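Local coordinates for protein PaaA (Enterobacter agglomerans, PDB 5FF5) that takes part in building the bicyclic core of the peptide-derived antibiotic pantocin A, probably as an adenylating enzyme of the ThiF/E1 family, at residues 46-50 / 78-82; 101-106 / 198-202; 159-163 / 220-225; 186-192 / 204-208. One frame throughout, in Å; residues are numbered along the deposited sequence.

Interaction 1 (46-50 / 78-82)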
loop_
_atom_site.group_PDB
_atom_site.type_symbol
_atom_site.label_atom_id
_atom_site.label_comp_id
_atom_site.label_asym_id
_atom_site.label_seq_id
_atom_site.Cartn_x
_atom_site.Cartn_y
_atom_site.Cartn_z
ATOM N N ALA A 46 18.989 34.769 -1.003
ATOM C CA ALA A 46 20.248 34.056 -0.804
ATOM C C ALA A 46 20.075 32.574 -1.069
ATOM O O ALA A 46 20.575 32.063 -2.068
ATOM C CB ALA A 46 20.779 34.278 0.606
ATOM N N LEU A 47 19.363 31.887 -0.174
ATOM C CA LEU A 47 19.125 30.445 -0.317
ATOM C C LEU A 47 18.573 30.122 -1.705
ATOM O O LEU A 47 19.027 29.183 -2.347
ATOM C CB LEU A 47 18.159 29.922 0.767
ATOM C CG LEU A 47 18.500 30.105 2.255
ATOM C CD1 LEU A 47 17.303 29.768 3.140
ATOM C CD2 LEU A 47 19.729 29.288 2.661
ATOM N N ALA A 48 17.615 30.921 -2.172
ATOM C CA ALA A 48 16.977 30.703 -3.473
ATOM C C ALA A 48 17.962 30.591 -4.632
ATOM O O ALA A 48 17.563 30.309 -5.757
ATOM C CB ALA A 48 15.978 31.821 -3.769
ATOM N N LYS A 49 19.244 30.809 -4.362
ATOM C CA LYS A 49 20.246 30.860 -5.424
ATOM C C LYS A 49 21.462 30.042 -5.047
ATOM O O LYS A 49 22.547 30.278 -5.556
ATOM C CB LYS A 49 20.656 32.319 -5.717
HETATM N N MSE A 50 21.278 29.071 -4.162
HETATM C CA MSE A 50 22.411 28.376 -3.554
HETATM C C MSE A 50 22.662 26.982 -4.138
HETATM O O MSE A 50 23.443 26.206 -3.578
HETATM C CB MSE A 50 22.198 28.284 -2.040
HETATM C CG MSE A 50 23.461 28.045 -1.222
HETATM SE SE MSE A 50 23.169 28.317 0.705
HETATM C CE MSE A 50 22.155 29.978 0.573
ATOM N N LEU A 78 26.114 32.038 6.966
ATOM C CA LEU A 78 24.876 31.400 6.550
ATOM C C LEU A 78 25.233 30.084 5.915
ATOM O O LEU A 78 24.687 29.043 6.276
ATOM C CB LEU A 78 24.101 32.289 5.575
ATOM C CG LEU A 78 22.720 31.798 5.154
ATOM C CD1 LEU A 78 22.832 30.896 3.951
ATOM C CD2 LEU A 78 22.036 31.083 6.304
ATOM N N VAL A 79 26.208 30.133 5.013
ATOM C CA VAL A 79 26.725 28.931 4.368
ATOM C C VAL A 79 27.473 28.090 5.393
ATOM O O VAL A 79 27.403 26.862 5.375
ATOM C CB VAL A 79 27.654 29.259 3.185
ATOM C CG1 VAL A 79 28.570 28.077 2.903
ATOM C CG2 VAL A 79 26.834 29.641 1.947
ATOM N N ALA A 80 28.191 28.766 6.284
ATOM C CA ALA A 80 28.867 28.104 7.395
ATOM C C ALA A 80 27.870 27.236 8.162
ATOM O O ALA A 80 28.075 26.015 8.338
ATOM C CB ALA A 80 29.510 29.146 8.332
ATOM N N GLY A 81 26.782 27.888 8.583
ATOM C CA GLY A 81 25.761 27.281 9.415
ATOM C C GLY A 81 25.154 26.057 8.764
ATOM O O GLY A 81 25.156 24.959 9.347
ATOM N N LEU A 82 24.653 26.244 7.542
ATOM C CA LEU A 82 24.066 25.155 6.766
ATOM C C LEU A 82 24.979 23.931 6.670
ATOM O O LEU A 82 24.514 22.817 6.438
ATOM C CB LEU A 82 23.741 25.647 5.359
ATOM C CG LEU A 82 22.530 26.562 5.210
ATOM C CD1 LEU A 82 22.640 27.470 3.972
ATOM C CD2 LEU A 82 21.283 25.691 5.144
#
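Ala46, on the short helix 43-47, points its CB toward helix 72-84 but makes no contact with 78-82, so the contact proper starts one residue later. The CA-CB bond of Leu47 runs sideways to the partner helix, yet its m,t rotamer swings the isobutyl tip across the gap. There Leu47 CD2 lies 3.7 Å from Leu78 CD1 and 3.7 Å from Leu82 CD1, two leucines one helical turn apart; no hydrogen bond crosses between the segments. The same Leu47 also touches Ile24 and Ile26 of strand 24-26, and Leu82 joins it on Ile26. This is how the helices pack onto the small antiparallel sheet of the PaaA-like N-terminal domain, whose three strands followed by helices are consistent with the winged-helix-like peptide-recognition domains of related pathways. After Leu47 the chain makes a type I turn, closed by Met50 N donating to Leu47 O at 2.9 Å. Ala48 and Lys49 form its corners, away from the partner helix, and Ala48 packs on Ile314 of the second subunit. The turn brings Met50, a selenomethionine, back to the interface with its CA-CB bond pointing toward the helix. Met50 SE sits 3.4 Å from Leu82 CD1 and 4.1 Å from Val79 CG2, and after two t torsions chi3 (m) turns Met50 CE onto Leu78 CD1 at 3.6 Å.

Interaction 2 (101-106 / 198-202)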
loop_
_atom_site.group_PDB
_atom_site.type_symbol
_atom_site.label_atom_id
_atom_site.label_comp_id
_atom_site.label_asym_id
_atom_site.label_seq_id
_atom_site.Cartn_x
_atom_site.Cartn_y
_atom_site.Cartn_z
ATOM N N GLU A 101 21.126 3.576 -13.636
ATOM C CA GLU A 101 19.694 3.333 -13.668
ATOM C C GLU A 101 19.073 3.267 -12.274
ATOM O O GLU A 101 17.964 3.745 -12.067
ATOM C CB GLU A 101 19.332 2.070 -14.437
ATOM C CG GLU A 101 17.852 1.839 -14.296
ATOM C CD GLU A 101 17.446 0.405 -14.315
ATOM O OE1 GLU A 101 18.248 -0.433 -14.782
ATOM O OE2 GLU A 101 16.355 0.109 -13.775
ATOM N N GLU A 102 19.731 2.616 -11.330
ATOM C CA GLU A 102 19.093 2.419 -10.028
ATOM C C GLU A 102 18.827 3.763 -9.325
ATOM O O GLU A 102 17.703 4.024 -8.862
ATOM C CB GLU A 102 19.947 1.494 -9.167
ATOM C CG GLU A 102 19.866 0.066 -9.651
ATOM C CD GLU A 102 20.925 -0.834 -9.052
ATOM O OE1 GLU A 102 20.580 -1.992 -8.708
ATOM O OE2 GLU A 102 22.107 -0.401 -9.000
ATOM N N VAL A 103 19.855 4.615 -9.303
ATOM C CA VAL A 103 19.816 5.935 -8.679
ATOM C C VAL A 103 18.684 6.752 -9.271
ATOM O O VAL A 103 18.102 7.614 -8.612
ATOM C CB VAL A 103 21.180 6.662 -8.857
ATOM C CG1 VAL A 103 21.024 8.139 -8.956
ATOM C CG2 VAL A 103 22.106 6.316 -7.708
ATOM N N GLU A 104 18.362 6.479 -10.525
ATOM C CA GLU A 104 17.186 7.082 -11.121
ATOM C C GLU A 104 15.910 6.471 -10.569
ATOM O O GLU A 104 15.093 7.169 -9.965
ATOM C CB GLU A 104 17.214 6.905 -12.633
ATOM C CG GLU A 104 16.115 7.635 -13.338
ATOM C CD GLU A 104 16.162 9.121 -13.094
ATOM O OE1 GLU A 104 17.235 9.608 -12.693
ATOM O OE2 GLU A 104 15.113 9.783 -13.259
ATOM N N ARG A 105 15.770 5.153 -10.722
ATOM C CA ARG A 105 14.545 4.478 -10.311
ATOM C C ARG A 105 14.275 4.600 -8.822
ATOM O O ARG A 105 13.117 4.618 -8.428
ATOM C CB ARG A 105 14.530 3.004 -10.755
ATOM C CG ARG A 105 15.672 2.106 -10.314
ATOM C CD ARG A 105 15.619 0.728 -11.047
ATOM N NE ARG A 105 14.306 0.099 -10.955
ATOM C CZ ARG A 105 13.696 -0.540 -11.952
ATOM N NH1 ARG A 105 12.497 -1.068 -11.758
ATOM N NH2 ARG A 105 14.271 -0.651 -13.137
ATOM N N TYR A 106 15.316 4.688 -8.003
ATOM C CA TYR A 106 15.124 4.713 -6.555
ATOM C C TYR A 106 15.094 6.144 -6.024
ATOM O O TYR A 106 15.033 6.370 -4.810
ATOM C CB TYR A 106 16.232 3.924 -5.844
ATOM C CG TYR A 106 16.330 2.479 -6.276
ATOM C CD1 TYR A 106 15.189 1.717 -6.473
ATOM C CD2 TYR A 106 17.565 1.885 -6.517
ATOM C CE1 TYR A 106 15.268 0.421 -6.894
ATOM C CE2 TYR A 106 17.656 0.570 -6.933
ATOM C CZ TYR A 106 16.502 -0.166 -7.116
ATOM O OH TYR A 106 16.568 -1.495 -7.525
ATOM N N TYR A 198 9.284 -5.835 -13.334
ATOM C CA TYR A 198 9.229 -4.640 -12.512
ATOM C C TYR A 198 10.613 -4.060 -12.231
ATOM O O TYR A 198 10.837 -2.868 -12.423
ATOM C CB TYR A 198 8.515 -4.946 -11.196
ATOM C CG TYR A 198 7.030 -4.853 -11.325
ATOM C CD1 TYR A 198 6.254 -5.984 -11.514
ATOM C CD2 TYR A 198 6.396 -3.622 -11.300
ATOM C CE1 TYR A 198 4.881 -5.894 -11.651
ATOM C CE2 TYR A 198 5.027 -3.519 -11.441
ATOM C CZ TYR A 198 4.272 -4.657 -11.613
ATOM O OH TYR A 198 2.909 -4.535 -11.744
ATOM N N ASN A 199 11.531 -4.899 -11.756
ATOM C CA ASN A 199 12.860 -4.441 -11.386
ATOM C C ASN A 199 13.892 -5.481 -11.777
ATOM O O ASN A 199 14.036 -6.500 -11.127
ATOM C CB ASN A 199 12.932 -4.149 -9.890
ATOM C CG ASN A 199 14.201 -3.425 -9.495
ATOM O OD1 ASN A 199 15.142 -3.323 -10.285
ATOM N ND2 ASN A 199 14.257 -2.968 -8.245
ATOM N N GLU A 200 14.615 -5.198 -12.845
ATOM C CA GLU A 200 15.564 -6.103 -13.468
ATOM C C GLU A 200 16.854 -6.191 -12.649
ATOM O O GLU A 200 17.733 -6.980 -12.946
ATOM C CB GLU A 200 15.840 -5.570 -14.871
ATOM C CG GLU A 200 16.822 -6.288 -15.756
ATOM C CD GLU A 200 16.937 -5.596 -17.132
ATOM O OE1 GLU A 200 15.949 -4.958 -17.581
ATOM O OE2 GLU A 200 18.031 -5.655 -17.744
ATOM N N ASN A 201 16.970 -5.362 -11.618
ATOM C CA ASN A 201 18.178 -5.340 -10.798
ATOM C C ASN A 201 18.129 -6.271 -9.602
ATOM O O ASN A 201 19.131 -6.471 -8.916
ATOM C CB ASN A 201 18.443 -3.924 -10.311
ATOM C CG ASN A 201 18.434 -2.935 -11.425
ATOM O OD1 ASN A 201 18.010 -1.798 -11.259
ATOM N ND2 ASN A 201 18.868 -3.369 -12.596
ATOM N N VAL A 202 16.950 -6.818 -9.343
ATOM C CA VAL A 202 16.767 -7.774 -8.267
ATOM C C VAL A 202 17.107 -9.204 -8.709
ATOM O O VAL A 202 16.625 -9.661 -9.745
ATOM C CB VAL A 202 15.333 -7.734 -7.768
ATOM C CG1 VAL A 202 15.136 -8.747 -6.640
ATOM C CG2 VAL A 202 15.018 -6.353 -7.297
#
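One amide, that of Asn199, makes three hydrogen bonds and also lies over a guanidinium face. Asn199 ND2 donates to Tyr106 OH (2.8 Å, 170°) and to the backbone oxygen of Ala152. Asn199 OD1 accepts from Asn201 N at 3.0 Å, an Asx turn, while lying over the guanidinium, 3.6 Å from Arg105 CZ. Arg105 NH1 also reaches Tyr198 O at 2.5 Å, though the 129° angle makes this bond weak, and Arg105 NH2 is salt-bridged to Glu101 OE2 within its own helix, very short as modelled (2.3 Å) and unsure in length. These links tie helix 100-105 to the turn that leads from helix 187-198 into edge strand 203-207 of the Rossmann-like ThiF domain. The type I turn from Asn199 to Val202 presents Asn201 to the helix: Asn201 OD1 lies 3.1 Å from Glu102 CG and 3.5 Å from Arg105 CD. Glu102 itself pairs with Lys131. The second subunit borders the site: Arg105 packs on its Ile172, and Tyr198 OH hydrogen-bonds to its Val176 O.

Interaction 3 (159-163 / 220-225)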
loop_
_atom_site.group_PDB
_atom_site.type_symbol
_atom_site.label_atom_id
_atom_site.label_comp_id
_atom_site.label_asym_id
_atom_site.label_seq_id
_atom_site.Cartn_x
_atom_site.Cartn_y
_atom_site.Cartn_z
ATOM N N LEU A 159 16.007 -11.722 -3.722
ATOM C CA LEU A 159 14.818 -12.341 -3.172
ATOM C C LEU A 159 14.914 -13.845 -3.262
ATOM O O LEU A 159 15.174 -14.368 -4.335
ATOM C CB LEU A 159 13.565 -11.847 -3.905
ATOM C CG LEU A 159 12.968 -10.494 -3.494
ATOM C CD1 LEU A 159 11.757 -10.196 -4.336
ATOM C CD2 LEU A 159 12.578 -10.484 -2.028
ATOM N N ARG A 160 14.748 -14.530 -2.130
ATOM C CA ARG A 160 14.643 -15.990 -2.115
ATOM C C ARG A 160 13.202 -16.379 -1.932
ATOM O O ARG A 160 12.650 -16.161 -0.859
ATOM C CB ARG A 160 15.445 -16.621 -0.982
ATOM C CG ARG A 160 16.898 -16.265 -0.948
ATOM C CD ARG A 160 17.601 -16.976 0.200
ATOM N NE ARG A 160 17.868 -18.382 -0.084
ATOM C CZ ARG A 160 18.918 -18.817 -0.771
ATOM N NH1 ARG A 160 19.794 -17.944 -1.258
ATOM N NH2 ARG A 160 19.093 -20.119 -0.972
ATOM N N LEU A 161 12.589 -16.962 -2.958
ATOM C CA LEU A 161 11.183 -17.339 -2.871
ATOM C C LEU A 161 11.087 -18.839 -2.680
ATOM O O LEU A 161 11.717 -19.592 -3.411
ATOM C CB LEU A 161 10.410 -16.920 -4.115
ATOM C CG LEU A 161 10.586 -15.490 -4.591
ATOM C CD1 LEU A 161 9.814 -15.352 -5.866
ATOM C CD2 LEU A 161 10.087 -14.522 -3.539
ATOM N N ILE A 162 10.274 -19.260 -1.712
ATOM C CA ILE A 162 10.111 -20.668 -1.359
ATOM C C ILE A 162 8.655 -21.074 -1.489
ATOM O O ILE A 162 7.832 -20.635 -0.703
ATOM C CB ILE A 162 10.552 -20.924 0.112
ATOM C CG1 ILE A 162 11.789 -20.102 0.477
ATOM C CG2 ILE A 162 10.703 -22.395 0.392
ATOM C CD1 ILE A 162 12.854 -20.097 -0.581
ATOM N N ASP A 163 8.325 -21.936 -2.439
ATOM C CA ASP A 163 6.933 -22.337 -2.594
ATOM C C ASP A 163 6.717 -23.498 -3.569
ATOM O O ASP A 163 7.318 -23.553 -4.648
ATOM C CB ASP A 163 6.123 -21.131 -3.042
ATOM C CG ASP A 163 4.635 -21.362 -2.971
ATOM O OD1 ASP A 163 4.112 -22.097 -3.843
ATOM O OD2 ASP A 163 3.992 -20.801 -2.051
ATOM N N GLU A 220 19.527 -24.733 4.406
ATOM C CA GLU A 220 19.898 -24.600 3.000
ATOM C C GLU A 220 18.991 -23.579 2.320
ATOM O O GLU A 220 19.470 -22.734 1.577
ATOM C CB GLU A 220 19.838 -25.953 2.260
ATOM C CG GLU A 220 21.086 -26.840 2.443
ATOM C CD GLU A 220 21.081 -28.121 1.595
ATOM O OE1 GLU A 220 19.995 -28.685 1.310
ATOM O OE2 GLU A 220 22.187 -28.549 1.188
ATOM N N LEU A 221 17.685 -23.648 2.579
ATOM C CA LEU A 221 16.746 -22.702 1.980
ATOM C C LEU A 221 17.002 -21.283 2.481
ATOM O O LEU A 221 17.019 -20.336 1.696
ATOM C CB LEU A 221 15.299 -23.110 2.264
ATOM C CG LEU A 221 14.804 -24.384 1.560
ATOM C CD1 LEU A 221 13.351 -24.649 1.891
ATOM C CD2 LEU A 221 15.008 -24.346 0.040
ATOM N N VAL A 222 17.237 -21.134 3.778
ATOM C CA VAL A 222 17.573 -19.819 4.309
ATOM C C VAL A 222 18.890 -19.316 3.712
ATOM O O VAL A 222 18.968 -18.179 3.291
ATOM C CB VAL A 222 17.662 -19.815 5.850
ATOM C CG1 VAL A 222 18.297 -18.528 6.332
ATOM C CG2 VAL A 222 16.288 -20.005 6.467
ATOM N N GLY A 223 19.914 -20.158 3.668
ATOM C CA GLY A 223 21.181 -19.788 3.065
ATOM C C GLY A 223 21.771 -18.540 3.675
ATOM O O GLY A 223 21.692 -18.345 4.884
ATOM N N ASP A 224 22.270 -17.638 2.836
ATOM C CA ASP A 224 22.922 -16.434 3.343
ATOM C C ASP A 224 21.982 -15.242 3.356
ATOM O O ASP A 224 22.416 -14.116 3.150
ATOM C CB ASP A 224 24.178 -16.084 2.527
ATOM C CG ASP A 224 23.893 -15.851 1.044
ATOM O OD1 ASP A 224 22.728 -16.004 0.610
ATOM O OD2 ASP A 224 24.860 -15.541 0.303
ATOM N N SER A 225 20.701 -15.500 3.621
ATOM C CA SER A 225 19.729 -14.437 3.800
ATOM C C SER A 225 20.182 -13.497 4.899
ATOM O O SER A 225 20.882 -13.888 5.838
ATOM C CB SER A 225 18.338 -14.983 4.145
ATOM O OG SER A 225 17.846 -15.833 3.132
#
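Arg160 NE donates to Leu221 O at 2.8 Å (140°), joining strand 158-162 to the C-terminal end of helix 215-222. The charge of Arg160 is met chiefly by a salt bridge to Glu205 on the neighbouring strand. Asp224 OD1, 4.0 Å from Arg160 NH1 and well out of the guanidinium plane, adds only a long electrostatic pairing, and itself bridges to Lys134. Over one guanidinium face lies the carbonyl of Val222. Ser225 N (3.2 Å) and Ser225 OG (2.6 Å) both donate to Val222 O, closing a type II' turn. At the turn's second position Gly223 has positive phi, and a CB there would crowd Arg160 NH2. Further along the strand, Ile162 CG2 packs on Leu221 CD1 at 3.8 Å, with Phe207 touching both side chains. Carbonyls at the end of a helix lack a following turn to bond with; here a buried arginine and a serine supply donors instead, so the guanidinium, its charge balanced by Glu205, also satisfies a terminal carbonyl and links helix to strand.

Interaction 4 (186-192 / 204-208)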
loop_
_atom_site.group_PDB
_atom_site.type_symbol
_atom_site.label_atom_id
_atom_site.label_comp_id
_atom_site.label_asym_id
_atom_site.label_seq_id
_atom_site.Cartn_x
_atom_site.Cartn_y
_atom_site.Cartn_z
ATOM N N ASN A 186 4.149 -22.644 -12.153
ATOM C CA ASN A 186 4.647 -22.710 -10.785
ATOM C C ASN A 186 4.715 -21.311 -10.204
ATOM O O ASN A 186 5.292 -20.420 -10.828
ATOM C CB ASN A 186 6.045 -23.336 -10.736
ATOM C CG ASN A 186 6.069 -24.778 -11.178
ATOM O OD1 ASN A 186 5.035 -25.449 -11.223
ATOM N ND2 ASN A 186 7.266 -25.277 -11.490
ATOM N N LYS A 187 4.167 -21.118 -9.007
ATOM C CA LYS A 187 4.150 -19.786 -8.386
ATOM C C LYS A 187 5.541 -19.123 -8.326
ATOM O O LYS A 187 5.666 -17.945 -8.648
ATOM C CB LYS A 187 3.540 -19.850 -6.981
ATOM C CG LYS A 187 2.047 -20.134 -6.959
ATOM C CD LYS A 187 1.448 -19.950 -5.574
ATOM C CE LYS A 187 -0.073 -20.007 -5.625
ATOM N NZ LYS A 187 -0.662 -19.915 -4.257
ATOM N N VAL A 188 6.583 -19.873 -7.944
ATOM C CA VAL A 188 7.904 -19.265 -7.792
ATOM C C VAL A 188 8.448 -18.843 -9.141
ATOM O O VAL A 188 9.162 -17.858 -9.231
ATOM C CB VAL A 188 8.950 -20.210 -7.146
ATOM C CG1 VAL A 188 8.713 -20.358 -5.648
ATOM C CG2 VAL A 188 8.951 -21.538 -7.833
ATOM N N ASP A 189 8.106 -19.574 -10.195
ATOM C CA ASP A 189 8.575 -19.207 -11.534
ATOM C C ASP A 189 7.748 -18.089 -12.141
ATOM O O ASP A 189 8.281 -17.213 -12.825
ATOM C CB ASP A 189 8.607 -20.418 -12.467
ATOM C CG ASP A 189 9.861 -21.251 -12.285
ATOM O OD1 ASP A 189 10.873 -20.720 -11.756
ATOM O OD2 ASP A 189 9.842 -22.431 -12.691
ATOM N N ALA A 190 6.444 -18.119 -11.915
ATOM C CA ALA A 190 5.639 -17.015 -12.375
ATOM C C ALA A 190 6.123 -15.775 -11.641
ATOM O O ALA A 190 6.322 -14.721 -12.254
ATOM C CB ALA A 190 4.178 -17.265 -12.122
ATOM N N ALA A 191 6.395 -15.946 -10.348
ATOM C CA ALA A 191 6.836 -14.859 -9.476
ATOM C C ALA A 191 8.101 -14.202 -9.992
ATOM O O ALA A 191 8.185 -12.981 -10.084
ATOM C CB ALA A 191 7.055 -15.364 -8.072
ATOM N N LYS A 192 9.087 -15.020 -10.327
ATOM C CA LYS A 192 10.357 -14.522 -10.821
ATOM C C LYS A 192 10.178 -13.716 -12.122
ATOM O O LYS A 192 10.744 -12.635 -12.254
ATOM C CB LYS A 192 11.326 -15.690 -11.021
ATOM C CG LYS A 192 12.738 -15.293 -11.350
ATOM C CD LYS A 192 13.614 -16.506 -11.521
ATOM C CE LYS A 192 15.066 -16.103 -11.720
ATOM N NZ LYS A 192 16.003 -17.266 -11.838
ATOM N N VAL A 204 16.617 -13.106 -8.292
ATOM C CA VAL A 204 15.628 -13.979 -7.677
ATOM C C VAL A 204 16.052 -15.466 -7.687
ATOM O O VAL A 204 16.278 -16.087 -8.730
ATOM C CB VAL A 204 14.268 -13.813 -8.355
ATOM C CG1 VAL A 204 13.240 -14.689 -7.672
ATOM C CG2 VAL A 204 13.853 -12.378 -8.298
ATOM N N GLU A 205 16.137 -16.022 -6.488
ATOM C CA GLU A 205 16.468 -17.424 -6.282
ATOM C C GLU A 205 15.190 -18.132 -5.884
ATOM O O GLU A 205 14.537 -17.755 -4.898
ATOM C CB GLU A 205 17.543 -17.569 -5.205
ATOM C CG GLU A 205 18.857 -16.915 -5.586
ATOM C CD GLU A 205 19.809 -16.749 -4.412
ATOM O OE1 GLU A 205 19.480 -17.225 -3.309
ATOM O OE2 GLU A 205 20.885 -16.125 -4.579
ATOM N N THR A 206 14.840 -19.164 -6.644
ATOM C CA THR A 206 13.538 -19.795 -6.492
ATOM C C THR A 206 13.663 -21.253 -6.067
ATOM O O THR A 206 14.533 -21.972 -6.522
ATOM C CB THR A 206 12.721 -19.715 -7.787
ATOM O OG1 THR A 206 13.457 -20.298 -8.878
ATOM C CG2 THR A 206 12.357 -18.252 -8.077
ATOM N N PHE A 207 12.831 -21.655 -5.126
ATOM C CA PHE A 207 12.811 -23.028 -4.699
ATOM C C PHE A 207 11.420 -23.619 -4.819
ATOM O O PHE A 207 10.557 -23.375 -3.993
ATOM C CB PHE A 207 13.329 -23.114 -3.281
ATOM C CG PHE A 207 14.712 -22.589 -3.140
ATOM C CD1 PHE A 207 15.804 -23.401 -3.392
ATOM C CD2 PHE A 207 14.932 -21.272 -2.793
ATOM C CE1 PHE A 207 17.085 -22.909 -3.277
ATOM C CE2 PHE A 207 16.219 -20.782 -2.678
ATOM C CZ PHE A 207 17.289 -21.595 -2.923
ATOM N N PHE A 208 11.224 -24.457 -5.827
ATOM C CA PHE A 208 9.915 -25.030 -6.029
ATOM C C PHE A 208 9.732 -26.175 -5.063
ATOM O O PHE A 208 9.944 -27.330 -5.418
ATOM C CB PHE A 208 9.722 -25.493 -7.468
ATOM C CG PHE A 208 8.391 -26.124 -7.709
ATOM C CD1 PHE A 208 7.254 -25.588 -7.130
ATOM C CD2 PHE A 208 8.258 -27.212 -8.550
ATOM C CE1 PHE A 208 6.015 -26.156 -7.344
ATOM C CE2 PHE A 208 7.017 -27.775 -8.771
ATOM C CZ PHE A 208 5.893 -27.244 -8.163
#
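Phe208 lays a face of its ring against the amide of Asn186, with Asn186 OD1 3.6 Å from Phe208 CZ. Asn186 occupies the N-cap position of helix 187-198, but its side chain makes no capping bond and instead spreads over the ring. One residue on from the helix start, the CA-CB bond of Val188 points toward the strand: Val188 CG2 meets Phe208 CB at 4.0 Å, Val188 CB lies 3.9 Å from Thr206 CB, and Val188 O is 3.4 Å from Thr206 CG2. A turn later Lys192 stretches fully extended along the strand's start, bringing its methylenes against Val204: Lys192 CG is 3.7 Å from Val204 CB and Lys192 CE 3.2 Å from Val204 O. Val204 and Thr206 thus face the helix, while Glu205 and Phe207 alternate to the other side. The axes of 187-192 and 204-207 run nearly antiparallel (167°), 8.1 Å apart at closest approach, as in a beta-alpha-beta crossover. Strand 158-162 precedes the helix and lies parallel beside strand 203-207, its Leu161 touching Ala191 and Val204. On the far face of the sheet Phe207 packs against Arg217 and Leu221 of helix 215-222, leaving the strand between two helices.

How the interactions relate
Interactions 3 and 4, with centres 11 Å apart, share the Rossmann-like sheet: neighbouring strands 158-162 and 203-207 are joined by a probable hydrogen bond, Leu161 N to Glu205 O (2.9 Å), and by the salt bridge Arg160 NH1 - Glu205 OE1, very short as modelled (2.2 Å). Ile162 and Val188 come near a glycine-rich, Rossmann-type loop, probably the nucleotide site as in ThiF relatives, though neither touches it. Interaction 2, centred about 20 Å from interaction 4, holds the turn joining that contact's helix to its strand, and Val202 CG1 packs on Leu159 CG (4.2 Å) of interaction 3. Interaction 1 belongs to the N-terminal domain, its centre about 33, 49 and 51 Å from those of interactions 2, 3 and 4.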